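Local structure of sphingomyelinase C (Streptomyces griseocarneus, 7CNE) at residues Val49-Ala54 and Gly101-Ser106; Tyr73-Val78 and Trp108-Lys113; Lys130-Val135 and His145-His150. The protein is an enzyme of the endonuclease/exonuclease/phosphatase family, with the DNase I-like fold of two beta sheets packed face to face between layers of helices. All coordinates share one frame; numbering follows the deposited sequence.

Contact 1 of 3, residues Val49-Ala54 and Gly101-Ser106; sequences VVLQEA and GVTVLS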
ATOM      1  N   VAL A  49       8.942  -3.990  -0.658  1.00 17.27           N
ATOM      2  CA  VAL A  49       8.337  -2.687  -0.395  1.00 14.51           C
ATOM      3  C   VAL A  49       7.077  -2.581  -1.245  1.00 16.38           C
ATOM      4  O   VAL A  49       7.121  -2.813  -2.461  1.00 17.50           O
ATOM      5  CB  VAL A  49       9.302  -1.516  -0.701  1.00 16.76           C
ATOM      6  CG1 VAL A  49       8.602  -0.160  -0.466  1.00 16.25           C
ATOM      7  CG2 VAL A  49      10.574  -1.617   0.154  1.00 18.35           C
ATOM      8  N   VAL A  50       5.954  -2.260  -0.603  1.00 15.80           N
ATOM      9  CA  VAL A  50       4.684  -2.019  -1.285  1.00 15.92           C
ATOM     10  C   VAL A  50       4.301  -0.563  -1.045  1.00 16.58           C
ATOM     11  O   VAL A  50       4.130  -0.139   0.109  1.00 15.19           O
ATOM     12  CB  VAL A  50       3.571  -2.969  -0.803  1.00 15.39           C
ATOM     13  CG1 VAL A  50       2.294  -2.737  -1.606  1.00 16.94           C
ATOM     14  CG2 VAL A  50       4.003  -4.429  -0.941  1.00 16.56           C
ATOM     15  N   LEU A  51       4.157   0.196  -2.128  1.00 14.68           N
ATOM     16  CA  LEU A  51       3.814   1.604  -2.065  1.00 15.74           C
ATOM     17  C   LEU A  51       2.386   1.829  -2.540  1.00 15.23           C
ATOM     18  O   LEU A  51       1.912   1.154  -3.457  1.00 15.64           O
ATOM     19  CB  LEU A  51       4.761   2.439  -2.931  1.00 15.34           C
ATOM     20  CG  LEU A  51       6.247   2.302  -2.589  1.00 18.89           C
ATOM     21  CD1 LEU A  51       7.058   3.164  -3.560  1.00 14.63           C
ATOM     22  CD2 LEU A  51       6.478   2.736  -1.146  1.00 14.39           C
ATOM     23  N   GLN A  52       1.720   2.812  -1.933  1.00 13.75           N
ATOM     24  CA  GLN A  52       0.437   3.295  -2.418  1.00 15.59           C
ATOM     25  C   GLN A  52       0.552   4.773  -2.772  1.00 16.72           C
ATOM     26  O   GLN A  52       1.500   5.452  -2.369  1.00 16.56           O
ATOM     27  CB  GLN A  52      -0.679   3.106  -1.382  1.00 12.73           C
ATOM     28  CG  GLN A  52      -0.864   1.673  -0.908  1.00 13.78           C
ATOM     29  CD  GLN A  52       0.114   1.310   0.198  1.00 15.76           C
ATOM     30  OE1 GLN A  52       0.401   2.129   1.080  1.00 15.97           O
ATOM     31  NE2 GLN A  52       0.625   0.084   0.159  1.00 14.34           N
ATOM     32  N   GLU A  53      -0.438   5.242  -3.533  1.00 16.48           N
ATOM     33  CA  GLU A  53      -0.594   6.640  -3.956  1.00 17.70           C
ATOM     34  C   GLU A  53       0.626   7.164  -4.714  1.00 17.86           C
ATOM     35  O   GLU A  53       0.931   8.359  -4.687  1.00 17.99           O
ATOM     36  CB  GLU A  53      -0.956   7.539  -2.766  1.00 16.00           C
ATOM     37  CG  GLU A  53      -2.290   7.115  -2.145  1.00 16.96           C
ATOM     38  CD  GLU A  53      -2.919   8.167  -1.240  1.00 23.79           C
ATOM     39  OE1 GLU A  53      -2.512   9.348  -1.297  1.00 23.29           O
ATOM     40  OE2 GLU A  53      -3.827   7.804  -0.461  1.00 23.07           O
ATOM     41  N   ALA A  54       1.321   6.276  -5.423  1.00 15.89           N
ATOM     42  CA  ALA A  54       2.406   6.681  -6.317  1.00 18.40           C
ATOM     43  C   ALA A  54       1.815   7.111  -7.664  1.00 18.42           C
ATOM     44  O   ALA A  54       2.043   6.503  -8.709  1.00 19.14           O
ATOM     45  CB  ALA A  54       3.407   5.541  -6.470  1.00 16.42           C
ATOM     46  N   GLY A 101      -1.974   3.653  -8.319  1.00 17.82           N
ATOM     47  CA  GLY A 101      -0.960   4.139  -7.394  1.00 18.59           C
ATOM     48  C   GLY A 101      -0.168   3.090  -6.640  1.00 16.78           C
ATOM     49  O   GLY A 101       0.647   3.456  -5.782  1.00 15.46           O
ATOM     50  N   VAL A 102      -0.352   1.805  -6.931  1.00 16.45           N
ATOM     51  CA  VAL A 102       0.325   0.731  -6.205  1.00 14.52           C
ATOM     52  C   VAL A 102       1.484   0.195  -7.037  1.00 15.84           C
ATOM     53  O   VAL A 102       1.313  -0.124  -8.223  1.00 16.29           O
ATOM     54  CB  VAL A 102      -0.659  -0.397  -5.845  1.00 16.77           C
ATOM     55  CG1 VAL A 102       0.082  -1.594  -5.277  1.00 15.94           C
ATOM     56  CG2 VAL A 102      -1.689   0.114  -4.839  1.00 15.28           C
ATOM     57  N   THR A 103       2.656   0.053  -6.409  1.00 14.52           N
ATOM     58  CA  THR A 103       3.759  -0.676  -7.019  1.00 16.08           C
ATOM     59  C   THR A 103       4.472  -1.510  -5.952  1.00 15.97           C
ATOM     60  O   THR A 103       4.480  -1.159  -4.768  1.00 17.10           O
ATOM     61  CB  THR A 103       4.747   0.290  -7.724  1.00 17.31           C
ATOM     62  OG1 THR A 103       5.816  -0.456  -8.319  1.00 18.19           O
ATOM     63  CG2 THR A 103       5.321   1.279  -6.731  1.00 15.20           C
ATOM     64  N   VAL A 104       5.045  -2.634  -6.376  1.00 14.87           N
ATOM     65  CA  VAL A 104       5.748  -3.557  -5.489  1.00 15.46           C
ATOM     66  C   VAL A 104       7.199  -3.632  -5.933  1.00 16.08           C
ATOM     67  O   VAL A 104       7.473  -3.890  -7.112  1.00 15.35           O
ATOM     68  CB  VAL A 104       5.127  -4.970  -5.496  1.00 13.19           C
ATOM     69  CG1 VAL A 104       5.927  -5.907  -4.587  1.00 17.10           C
ATOM     70  CG2 VAL A 104       3.653  -4.926  -5.085  1.00 15.25           C
ATOM     71  N   LEU A 105       8.117  -3.437  -4.980  1.00 15.02           N
ATOM     72  CA  LEU A 105       9.558  -3.478  -5.202  1.00 15.98           C
ATOM     73  C   LEU A 105      10.153  -4.602  -4.364  1.00 17.12           C
ATOM     74  O   LEU A 105       9.732  -4.831  -3.220  1.00 16.82           O
ATOM     75  CB  LEU A 105      10.232  -2.141  -4.818  1.00 16.24           C
ATOM     76  CG  LEU A 105       9.414  -0.855  -5.022  1.00 17.47           C
ATOM     77  CD1 LEU A 105      10.132   0.401  -4.460  1.00 15.88           C
ATOM     78  CD2 LEU A 105       9.067  -0.656  -6.490  1.00 17.27           C
ATOM     79  N   SER A 106      11.148  -5.287  -4.911  1.00 16.46           N
ATOM     80  CA  SER A 106      11.630  -6.502  -4.277  1.00 16.46           C
ATOM     81  C   SER A 106      13.132  -6.640  -4.446  1.00 17.65           C
ATOM     82  O   SER A 106      13.661  -6.433  -5.540  1.00 17.02           O
ATOM     83  CB  SER A 106      10.920  -7.727  -4.869  1.00 18.39           C
ATOM     84  OG  SER A 106      11.417  -8.916  -4.302  1.00 19.23           O
TER
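Val49 faces Leu105 as an antiparallel hydrogen-bonded pair: Val49 N to Leu105 O and Leu105 N to Val49 O both measure 2.8 Å. Their side chains leave the same face of the sheet, where Tyr71 packs on both. Val50 points to the other face beside Val104, its non-hydrogen-bonded partner. The two branched side chains, well suited to extended backbone, run the same way and touch through their CG2 methyls at 4.2 Å.

Leu51 returns to the face of Val49. Its N reaches Thr103 O at 3.0 Å, whereas the return bond from Thr103 N to Leu51 O is longer, 3.2 Å. Thr103 serves two neighbours: with OG1 anti to its backbone N (chi1 180°) the hydroxyl binds Thr75 O, while CG2 lies 4.0 Å from Leu51 CB. Helix 57-66 covers this face; along its other edge strand 48-54 pairs with strand 12-19, within one of the two sheets of the DNase I-like sandwich.

Gln52 sets its CG against Val102 CG2. At Glu53 the backbone leaves the extended conformation (phi 57°), and OE2 is held by Asn16. Ala54 N then turns back to Gly101 O, 2.9 Å away, meeting a lone pair in the carbonyl plane. Gly101 suits this place on two counts: its phi is positive (74°), and a beta carbon here would point at Glu53 CA and crowd it.

Contact 2 of 3, residues Tyr73-Val78 and Trp108-Lys113; sequences YQTPVV and WPIVRK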
ATOM      1  N   TYR A  73      13.861  -5.659  -8.509  1.00 16.03           N
ATOM      2  CA  TYR A  73      12.774  -6.328  -9.209  1.00 18.67           C
ATOM      3  C   TYR A  73      11.471  -5.631  -8.849  1.00 19.41           C
ATOM      4  O   TYR A  73      11.082  -5.590  -7.674  1.00 17.58           O
ATOM      5  CB  TYR A  73      12.757  -7.813  -8.851  1.00 20.63           C
ATOM      6  CG  TYR A  73      14.123  -8.463  -9.057  1.00 20.14           C
ATOM      7  CD1 TYR A  73      14.520  -8.881 -10.320  1.00 21.04           C
ATOM      8  CD2 TYR A  73      15.012  -8.649  -7.987  1.00 18.99           C
ATOM      9  CE1 TYR A  73      15.759  -9.469 -10.530  1.00 23.07           C
ATOM     10  CE2 TYR A  73      16.266  -9.242  -8.184  1.00 18.74           C
ATOM     11  CZ  TYR A  73      16.626  -9.649  -9.465  1.00 23.58           C
ATOM     12  OH  TYR A  73      17.851 -10.231  -9.699  1.00 23.01           O
ATOM     13  N   GLN A  74      10.820  -5.041  -9.849  1.00 18.87           N
ATOM     14  CA  GLN A  74       9.717  -4.134  -9.563  1.00 19.99           C
ATOM     15  C   GLN A  74       8.558  -4.363 -10.523  1.00 19.76           C
ATOM     16  O   GLN A  74       8.747  -4.769 -11.674  1.00 20.51           O
ATOM     17  CB  GLN A  74      10.182  -2.670  -9.634  1.00 18.27           C
ATOM     18  CG  GLN A  74      11.497  -2.373  -8.909  1.00 17.85           C
ATOM     19  CD  GLN A  74      11.846  -0.895  -8.952  1.00 23.31           C
ATOM     20  OE1 GLN A  74      11.201  -0.132  -9.663  1.00 23.26           O
ATOM     21  NE2 GLN A  74      12.843  -0.480  -8.169  1.00 20.82           N
ATOM     22  N   THR A  75       7.335  -4.078 -10.034  1.00 19.68           N
ATOM     23  CA  THR A  75       6.174  -4.033 -10.907  1.00 16.80           C
ATOM     24  C   THR A  75       5.984  -2.626 -11.446  1.00 17.28           C
ATOM     25  O   THR A  75       6.479  -1.658 -10.864  1.00 15.83           O
ATOM     26  CB  THR A  75       4.918  -4.447 -10.147  1.00 19.78           C
ATOM     27  OG1 THR A  75       4.513  -3.374  -9.277  1.00 14.44           O
ATOM     28  CG2 THR A  75       5.171  -5.706  -9.341  1.00 18.97           C
ATOM     29  N   PRO A  76       5.236  -2.470 -12.537  1.00 17.62           N
ATOM     30  CA  PRO A  76       4.704  -1.143 -12.870  1.00 21.07           C
ATOM     31  C   PRO A  76       3.778  -0.645 -11.764  1.00 18.89           C
ATOM     32  O   PRO A  76       3.439  -1.355 -10.809  1.00 16.40           O
ATOM     33  CB  PRO A  76       3.936  -1.371 -14.182  1.00 21.18           C
ATOM     34  CG  PRO A  76       4.442  -2.692 -14.719  1.00 20.58           C
ATOM     35  CD  PRO A  76       4.793  -3.500 -13.493  1.00 18.34           C
ATOM     36  N   VAL A  77       3.371   0.614 -11.889  1.00 17.91           N
ATOM     37  CA  VAL A  77       2.290   1.118 -11.054  1.00 19.27           C
ATOM     38  C   VAL A  77       0.979   0.529 -11.556  1.00 20.21           C
ATOM     39  O   VAL A  77       0.677   0.599 -12.752  1.00 19.74           O
ATOM     40  CB  VAL A  77       2.257   2.654 -11.070  1.00 20.37           C
ATOM     41  CG1 VAL A  77       1.092   3.165 -10.222  1.00 17.68           C
ATOM     42  CG2 VAL A  77       3.581   3.222 -10.564  1.00 18.78           C
ATOM     43  N   VAL A  78       0.209  -0.076 -10.646  1.00 17.19           N
ATOM     44  CA  VAL A  78      -1.036  -0.737 -11.024  1.00 16.97           C
ATOM     45  C   VAL A  78      -1.952   0.253 -11.728  1.00 19.36           C
ATOM     46  O   VAL A  78      -2.156   1.380 -11.255  1.00 17.94           O
ATOM     47  CB  VAL A  78      -1.732  -1.320  -9.787  1.00 18.92           C
ATOM     48  CG1 VAL A  78      -3.206  -1.624 -10.090  1.00 17.55           C
ATOM     49  CG2 VAL A  78      -1.006  -2.567  -9.286  1.00 18.44           C
ATOM     50  N   TRP A 108      14.311  -9.584  -4.133  1.00 18.73           N
ATOM     51  CA  TRP A 108      14.276 -10.954  -4.624  1.00 21.15           C
ATOM     52  C   TRP A 108      13.622 -11.033  -6.000  1.00 19.13           C
ATOM     53  O   TRP A 108      12.671 -10.298  -6.273  1.00 19.12           O
ATOM     54  CB  TRP A 108      13.518 -11.839  -3.631  1.00 19.43           C
ATOM     55  CG  TRP A 108      14.141 -11.724  -2.267  1.00 20.34           C
ATOM     56  CD1 TRP A 108      13.767 -10.886  -1.250  1.00 19.33           C
ATOM     57  CD2 TRP A 108      15.282 -12.440  -1.795  1.00 21.51           C
ATOM     58  NE1 TRP A 108      14.615 -11.044  -0.168  1.00 18.65           N
ATOM     59  CE2 TRP A 108      15.546 -11.998  -0.479  1.00 25.52           C
ATOM     60  CE3 TRP A 108      16.110 -13.422  -2.354  1.00 25.76           C
ATOM     61  CZ2 TRP A 108      16.599 -12.509   0.286  1.00 22.94           C
ATOM     62  CZ3 TRP A 108      17.156 -13.926  -1.588  1.00 26.30           C
ATOM     63  CH2 TRP A 108      17.389 -13.469  -0.288  1.00 26.70           C
ATOM     64  N   PRO A 109      14.143 -11.911  -6.860  1.00 19.04           N
ATOM     65  CA  PRO A 109      13.643 -12.002  -8.239  1.00 19.03           C
ATOM     66  C   PRO A 109      12.143 -12.242  -8.302  1.00 19.61           C
ATOM     67  O   PRO A 109      11.585 -13.041  -7.544  1.00 17.92           O
ATOM     68  CB  PRO A 109      14.415 -13.194  -8.818  1.00 16.61           C
ATOM     69  CG  PRO A 109      15.694 -13.220  -8.015  1.00 23.18           C
ATOM     70  CD  PRO A 109      15.269 -12.833  -6.616  1.00 21.37           C
ATOM     71  N   ILE A 110      11.500 -11.560  -9.246  1.00 18.03           N
ATOM     72  CA  ILE A 110      10.071 -11.727  -9.485  1.00 18.53           C
ATOM     73  C   ILE A 110       9.885 -12.828 -10.519  1.00 20.78           C
ATOM     74  O   ILE A 110      10.408 -12.740 -11.633  1.00 17.90           O
ATOM     75  CB  ILE A 110       9.421 -10.416  -9.951  1.00 18.93           C
ATOM     76  CG1 ILE A 110       9.343  -9.418  -8.791  1.00 21.18           C
ATOM     77  CG2 ILE A 110       8.039 -10.700 -10.511  1.00 20.26           C
ATOM     78  CD1 ILE A 110       8.897  -7.999  -9.211  1.00 19.84           C
ATOM     79  N   VAL A 111       9.148 -13.873 -10.136  1.00 20.22           N
ATOM     80  CA  VAL A 111       8.856 -14.984 -11.036  1.00 22.85           C
ATOM     81  C   VAL A 111       7.634 -14.671 -11.887  1.00 23.23           C
ATOM     82  O   VAL A 111       7.560 -15.059 -13.058  1.00 22.54           O
ATOM     83  CB  VAL A 111       8.667 -16.280 -10.217  1.00 24.68           C
ATOM     84  CG1 VAL A 111       8.205 -17.432 -11.096  1.00 25.32           C
ATOM     85  CG2 VAL A 111       9.964 -16.642  -9.477  1.00 23.61           C
ATOM     86  N   ARG A 112       6.657 -13.974 -11.313  1.00 22.10           N
ATOM     87  CA  ARG A 112       5.445 -13.602 -12.024  1.00 21.44           C
ATOM     88  C   ARG A 112       4.896 -12.327 -11.404  1.00 21.02           C
ATOM     89  O   ARG A 112       4.996 -12.138 -10.190  1.00 18.99           O
ATOM     90  CB  ARG A 112       4.385 -14.711 -11.960  1.00 20.50           C
ATOM     91  CG  ARG A 112       3.092 -14.347 -12.693  1.00 26.90           C
ATOM     92  CD  ARG A 112       2.319 -15.563 -13.116  1.00 32.13           C
ATOM     93  NE  ARG A 112       1.141 -15.221 -13.915  1.00 28.50           N
ATOM     94  CZ  ARG A 112       1.085 -15.303 -15.240  1.00 27.89           C
ATOM     95  NH1 ARG A 112       2.141 -15.712 -15.921  1.00 26.59           N
ATOM     96  NH2 ARG A 112      -0.033 -14.980 -15.876  1.00 31.31           N
ATOM     97  N   LYS A 113       4.316 -11.458 -12.237  1.00 18.97           N
ATOM     98  CA  LYS A 113       3.648 -10.259 -11.747  1.00 17.68           C
ATOM     99  C   LYS A 113       2.386 -10.009 -12.565  1.00 20.34           C
ATOM    100  O   LYS A 113       2.418 -10.045 -13.801  1.00 19.11           O
ATOM    101  CB  LYS A 113       4.582  -9.038 -11.786  1.00 18.79           C
ATOM    102  CG  LYS A 113       5.330  -8.824 -13.100  1.00 24.62           C
ATOM    103  CD  LYS A 113       6.250  -7.605 -12.998  1.00 24.14           C
ATOM    104  CE  LYS A 113       7.066  -7.413 -14.270  1.00 29.64           C
ATOM    105  NZ  LYS A 113       8.142  -8.449 -14.354  1.00 29.67           N
TER
HETATM  106  O   HOH W   1      10.033  -7.839 -12.531  1.00 34.26           O
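Tyr73 lays its ring over the backbone of Pro109 in a CH-pi contact: Pro109 CA stands 3.6 Å from the ring centroid, only 9° off the ring normal. The alpha carbon of a proline, flanked by two amide groups, carries a somewhat polarised hydrogen that suits an electron-rich phenol ring. With CG anti to its own carbonyl carbon (chi1 -52°), Tyr73 runs alongside the proline, and Pro109 CG lies 4.0 Å from Tyr73 CZ. Trp108 O approaches the same ring obliquely, 3.3 Å from Tyr73 CD2; this carbonyl also receives a hydrogen bond from Ser106 OG.

Aliphatic packing follows. Ile110 CG1 touches Tyr73 CB at 3.8 Å, and the extended end of the side chain brings Ile110 CD1 within 3.5 Å of Tyr73 C, so that the methyl covers the peptide between Tyr73 and Gln74. Lys113 and Thr75 slide past each other in opposite directions, the methylene Lys113 CD resting 4.1 Å from Thr75 CA. The contact thus joins outermost strand 73-74 of one sheet of the DNase I-like sandwich, and the loop after it, to the start of strand 110-117 of the other; there the chain turns a corner at Val111, where Val111 and Arg112 both face Val136 in a classic beta bulge.

The polar link is indirect. A bend at the last torsion of Lys113 (chi4 -74°) turns NZ to a water 2.7 Å away, which gives a weak bond of 3.4 Å to Gln74 O. Thr75 directs its hydroxyl to Pro76 O and takes a hydrogen bond from Val104 N.

No direct hydrogen bond joins the two segments: cohesion rests on ring, methyl and methylene surfaces, and a lysine suits this partly exposed place because its aliphatic stem packs while water meets its ammonium group.

Contact 3 of 3, residues Lys130-Val135 and His145-His150; sequences KGFAYV and HVVGTH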
ATOM      1  N   LYS A 130      -8.017   1.636  -9.528  1.00 18.74           N
ATOM      2  CA  LYS A 130      -7.600   1.082  -8.246  1.00 20.90           C
ATOM      3  C   LYS A 130      -7.679  -0.439  -8.297  1.00 19.61           C
ATOM      4  O   LYS A 130      -8.588  -1.011  -8.904  1.00 18.58           O
ATOM      5  CB  LYS A 130      -8.481   1.631  -7.117  1.00 24.33           C
ATOM      6  CG  LYS A 130      -8.109   3.048  -6.648  1.00 24.40           C
ATOM      7  CD  LYS A 130      -6.791   3.017  -5.876  1.00 28.15           C
ATOM      8  CE  LYS A 130      -6.294   4.417  -5.559  1.00 29.41           C
ATOM      9  NZ  LYS A 130      -6.892   4.965  -4.317  1.00 30.28           N
ATOM     10  N   GLY A 131      -6.710  -1.103  -7.672  1.00 18.88           N
ATOM     11  CA  GLY A 131      -6.663  -2.546  -7.755  1.00 17.28           C
ATOM     12  C   GLY A 131      -5.547  -3.141  -6.932  1.00 18.12           C
ATOM     13  O   GLY A 131      -5.122  -2.539  -5.939  1.00 16.03           O
ATOM     14  N   PHE A 132      -5.062  -4.319  -7.318  1.00 15.08           N
ATOM     15  CA  PHE A 132      -3.958  -4.927  -6.595  1.00 16.15           C
ATOM     16  C   PHE A 132      -2.952  -5.530  -7.565  1.00 18.10           C
ATOM     17  O   PHE A 132      -3.272  -5.860  -8.712  1.00 16.74           O
ATOM     18  CB  PHE A 132      -4.435  -5.986  -5.568  1.00 17.15           C
ATOM     19  CG  PHE A 132      -5.258  -7.121  -6.138  1.00 16.18           C
ATOM     20  CD1 PHE A 132      -6.642  -7.020  -6.232  1.00 17.25           C
ATOM     21  CD2 PHE A 132      -4.659  -8.314  -6.508  1.00 18.40           C
ATOM     22  CE1 PHE A 132      -7.399  -8.072  -6.720  1.00 17.11           C
ATOM     23  CE2 PHE A 132      -5.427  -9.378  -6.995  1.00 18.99           C
ATOM     24  CZ  PHE A 132      -6.797  -9.247  -7.096  1.00 18.08           C
ATOM     25  N   ALA A 133      -1.712  -5.612  -7.096  1.00 14.79           N
ATOM     26  CA  ALA A 133      -0.645  -6.302  -7.797  1.00 17.39           C
ATOM     27  C   ALA A 133      -0.408  -7.640  -7.118  1.00 17.54           C
ATOM     28  O   ALA A 133      -0.431  -7.730  -5.890  1.00 17.26           O
ATOM     29  CB  ALA A 133       0.647  -5.482  -7.786  1.00 16.40           C
ATOM     30  N   TYR A 134      -0.172  -8.674  -7.921  1.00 16.90           N
ATOM     31  CA  TYR A 134       0.158 -10.006  -7.425  1.00 18.91           C
ATOM     32  C   TYR A 134       1.551 -10.356  -7.911  1.00 18.33           C
ATOM     33  O   TYR A 134       1.787 -10.383  -9.121  1.00 19.62           O
ATOM     34  CB  TYR A 134      -0.842 -11.044  -7.927  1.00 15.28           C
ATOM     35  CG  TYR A 134      -0.466 -12.480  -7.642  1.00 18.14           C
ATOM     36  CD1 TYR A 134      -0.490 -12.976  -6.341  1.00 17.56           C
ATOM     37  CD2 TYR A 134      -0.135 -13.356  -8.675  1.00 19.98           C
ATOM     38  CE1 TYR A 134      -0.179 -14.289  -6.068  1.00 16.74           C
ATOM     39  CE2 TYR A 134       0.197 -14.682  -8.407  1.00 21.38           C
ATOM     40  CZ  TYR A 134       0.169 -15.136  -7.102  1.00 21.92           C
ATOM     41  OH  TYR A 134       0.472 -16.448  -6.817  1.00 22.54           O
ATOM     42  N   VAL A 135       2.470 -10.631  -6.986  1.00 16.25           N
ATOM     43  CA  VAL A 135       3.825 -11.010  -7.361  1.00 19.48           C
ATOM     44  C   VAL A 135       4.182 -12.332  -6.703  1.00 19.25           C
ATOM     45  O   VAL A 135       3.808 -12.594  -5.555  1.00 19.55           O
ATOM     46  CB  VAL A 135       4.874  -9.929  -7.011  1.00 20.65           C
ATOM     47  CG1 VAL A 135       4.504  -8.636  -7.671  1.00 20.25           C
ATOM     48  CG2 VAL A 135       5.025  -9.753  -5.511  1.00 20.03           C
ATOM     49  N   HIS A 145       4.448 -15.331  -2.110  1.00 18.67           N
ATOM     50  CA  HIS A 145       3.417 -14.621  -2.852  1.00 16.92           C
ATOM     51  C   HIS A 145       3.038 -13.359  -2.095  1.00 16.38           C
ATOM     52  O   HIS A 145       2.806 -13.404  -0.880  1.00 17.87           O
ATOM     53  CB  HIS A 145       2.182 -15.508  -3.071  1.00 15.66           C
ATOM     54  CG  HIS A 145       2.502 -16.837  -3.675  1.00 18.76           C
ATOM     55  ND1 HIS A 145       2.141 -17.175  -4.963  1.00 19.02           N
ATOM     56  CD2 HIS A 145       3.177 -17.902  -3.180  1.00 21.33           C
ATOM     57  CE1 HIS A 145       2.573 -18.394  -5.232  1.00 19.32           C
ATOM     58  NE2 HIS A 145       3.207 -18.855  -4.168  1.00 24.55           N
ATOM     59  N   VAL A 146       2.971 -12.236  -2.808  1.00 16.17           N
ATOM     60  CA  VAL A 146       2.615 -10.957  -2.207  1.00 13.96           C
ATOM     61  C   VAL A 146       1.515 -10.327  -3.040  1.00 15.87           C
ATOM     62  O   VAL A 146       1.635 -10.252  -4.266  1.00 16.29           O
ATOM     63  CB  VAL A 146       3.824 -10.005  -2.109  1.00 16.99           C
ATOM     64  CG1 VAL A 146       3.399  -8.670  -1.497  1.00 14.86           C
ATOM     65  CG2 VAL A 146       4.926 -10.629  -1.281  1.00 16.03           C
ATOM     66  N   VAL A 147       0.448  -9.882  -2.379  1.00 16.35           N
ATOM     67  CA  VAL A 147      -0.544  -8.992  -2.978  1.00 15.52           C
ATOM     68  C   VAL A 147      -0.343  -7.617  -2.359  1.00 14.55           C
ATOM     69  O   VAL A 147      -0.374  -7.472  -1.132  1.00 15.79           O
ATOM     70  CB  VAL A 147      -1.984  -9.482  -2.754  1.00 13.69           C
ATOM     71  CG1 VAL A 147      -3.000  -8.464  -3.337  1.00 12.63           C
ATOM     72  CG2 VAL A 147      -2.186 -10.879  -3.353  1.00 14.93           C
ATOM     73  N   GLY A 148      -0.130  -6.611  -3.194  1.00 14.94           N
ATOM     74  CA  GLY A 148       0.008  -5.235  -2.741  1.00 13.68           C
ATOM     75  C   GLY A 148      -1.204  -4.457  -3.216  1.00 13.78           C
ATOM     76  O   GLY A 148      -1.632  -4.613  -4.359  1.00 14.26           O
ATOM     77  N   THR A 149      -1.765  -3.625  -2.344  1.00 16.42           N
ATOM     78  CA  THR A 149      -2.997  -2.953  -2.734  1.00 14.76           C
ATOM     79  C   THR A 149      -3.199  -1.679  -1.926  1.00 18.32           C
ATOM     80  O   THR A 149      -2.441  -1.351  -1.005  1.00 16.68           O
ATOM     81  CB  THR A 149      -4.213  -3.885  -2.585  1.00 17.07           C
ATOM     82  OG1 THR A 149      -5.333  -3.332  -3.292  1.00 16.65           O
ATOM     83  CG2 THR A 149      -4.594  -4.062  -1.117  1.00 17.20           C
ATOM     84  N   HIS A 150      -4.231  -0.952  -2.335  1.00 15.18           N
ATOM     85  CA  HIS A 150      -4.747   0.225  -1.652  1.00 14.70           C
ATOM     86  C   HIS A 150      -6.263   0.099  -1.764  1.00 15.24           C
ATOM     87  O   HIS A 150      -6.812   0.276  -2.851  1.00 16.76           O
ATOM     88  CB  HIS A 150      -4.233   1.506  -2.317  1.00 15.87           C
ATOM     89  CG  HIS A 150      -4.641   2.765  -1.619  1.00 15.69           C
ATOM     90  ND1 HIS A 150      -4.437   4.015  -2.169  1.00 16.02           N
ATOM     91  CD2 HIS A 150      -5.226   2.972  -0.414  1.00 14.65           C
ATOM     92  CE1 HIS A 150      -4.892   4.937  -1.338  1.00 18.35           C
ATOM     93  NE2 HIS A 150      -5.369   4.332  -0.263  1.00 17.99           N
TER
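Tyr134 and His145 lie side by side and meet rim to rim, their planes turned 28° from each other. With CG anti to the backbone N (chi1 171°), the tyrosine carries its hydroxyl to the edge of the imidazole, where Tyr134 OH and His145 ND1 share a hydrogen bond of 2.6 Å. The other ring nitrogen, NE2, is bonded to Glu187, whose carboxylate would be expected to polarise the imidazole.

Val147 fits between two aromatic neighbours by using both methyls: CG1 lies 3.6 Å from Phe132 CD2, and CG2 reaches the edge of the tyrosine ring, 4.0 Å from Tyr134 CD1. Thr149 OG1 donates to Gly131 O at 2.8 Å from well above the carbonyl plane, so the hydroxyl binds backbone while the residue stays within an apolar face.

On the reverse face Val135 CG2 rests 3.6 Å from Val146 CB, the two valines pointing the same way, and small Ala133 and Gly148 form a hydrogen-bonded pair, Ala133 N to Gly148 O being 2.9 Å.

These strands form the antiparallel beta hairpin 131-139/142-150 at the middle of one sheet of the DNase I-like sandwich, with strand 110-117 beside 131-139 and strand 188-192 beside 142-150. Helix 162-180 covers the aromatic face, where Phe177 meets the rings of Phe132 and Tyr134 edge-to-face, while the face of Ala133, Val135 and Val146 turns to the opposing sheet.

Contacts 1 and 3 belong to opposite sheets of the sandwich, their centres about 9 Å apart, and meet where Val50 CG1 packs 3.6 Å from Gly148 CA. Contact 2 bridges the sheets at one side, its centre about 10 Å from each of the others. Its segment 73-78 extends the first sheet beyond contact 1, with Thr75 N 2.9 Å from Val104 O in a probable hydrogen bond, while Thr75 CG2 sits 3.4 Å from Val135 CG1 of contact 3. A bound succinic acid, probably from the crystallisation liquor, is hydrogen-bonded to His150 NE2 and about 4 Å from the Glu53 side chain (nearest atoms), consistent with a pocket at the end of the sandwich, where strands of both sheets end.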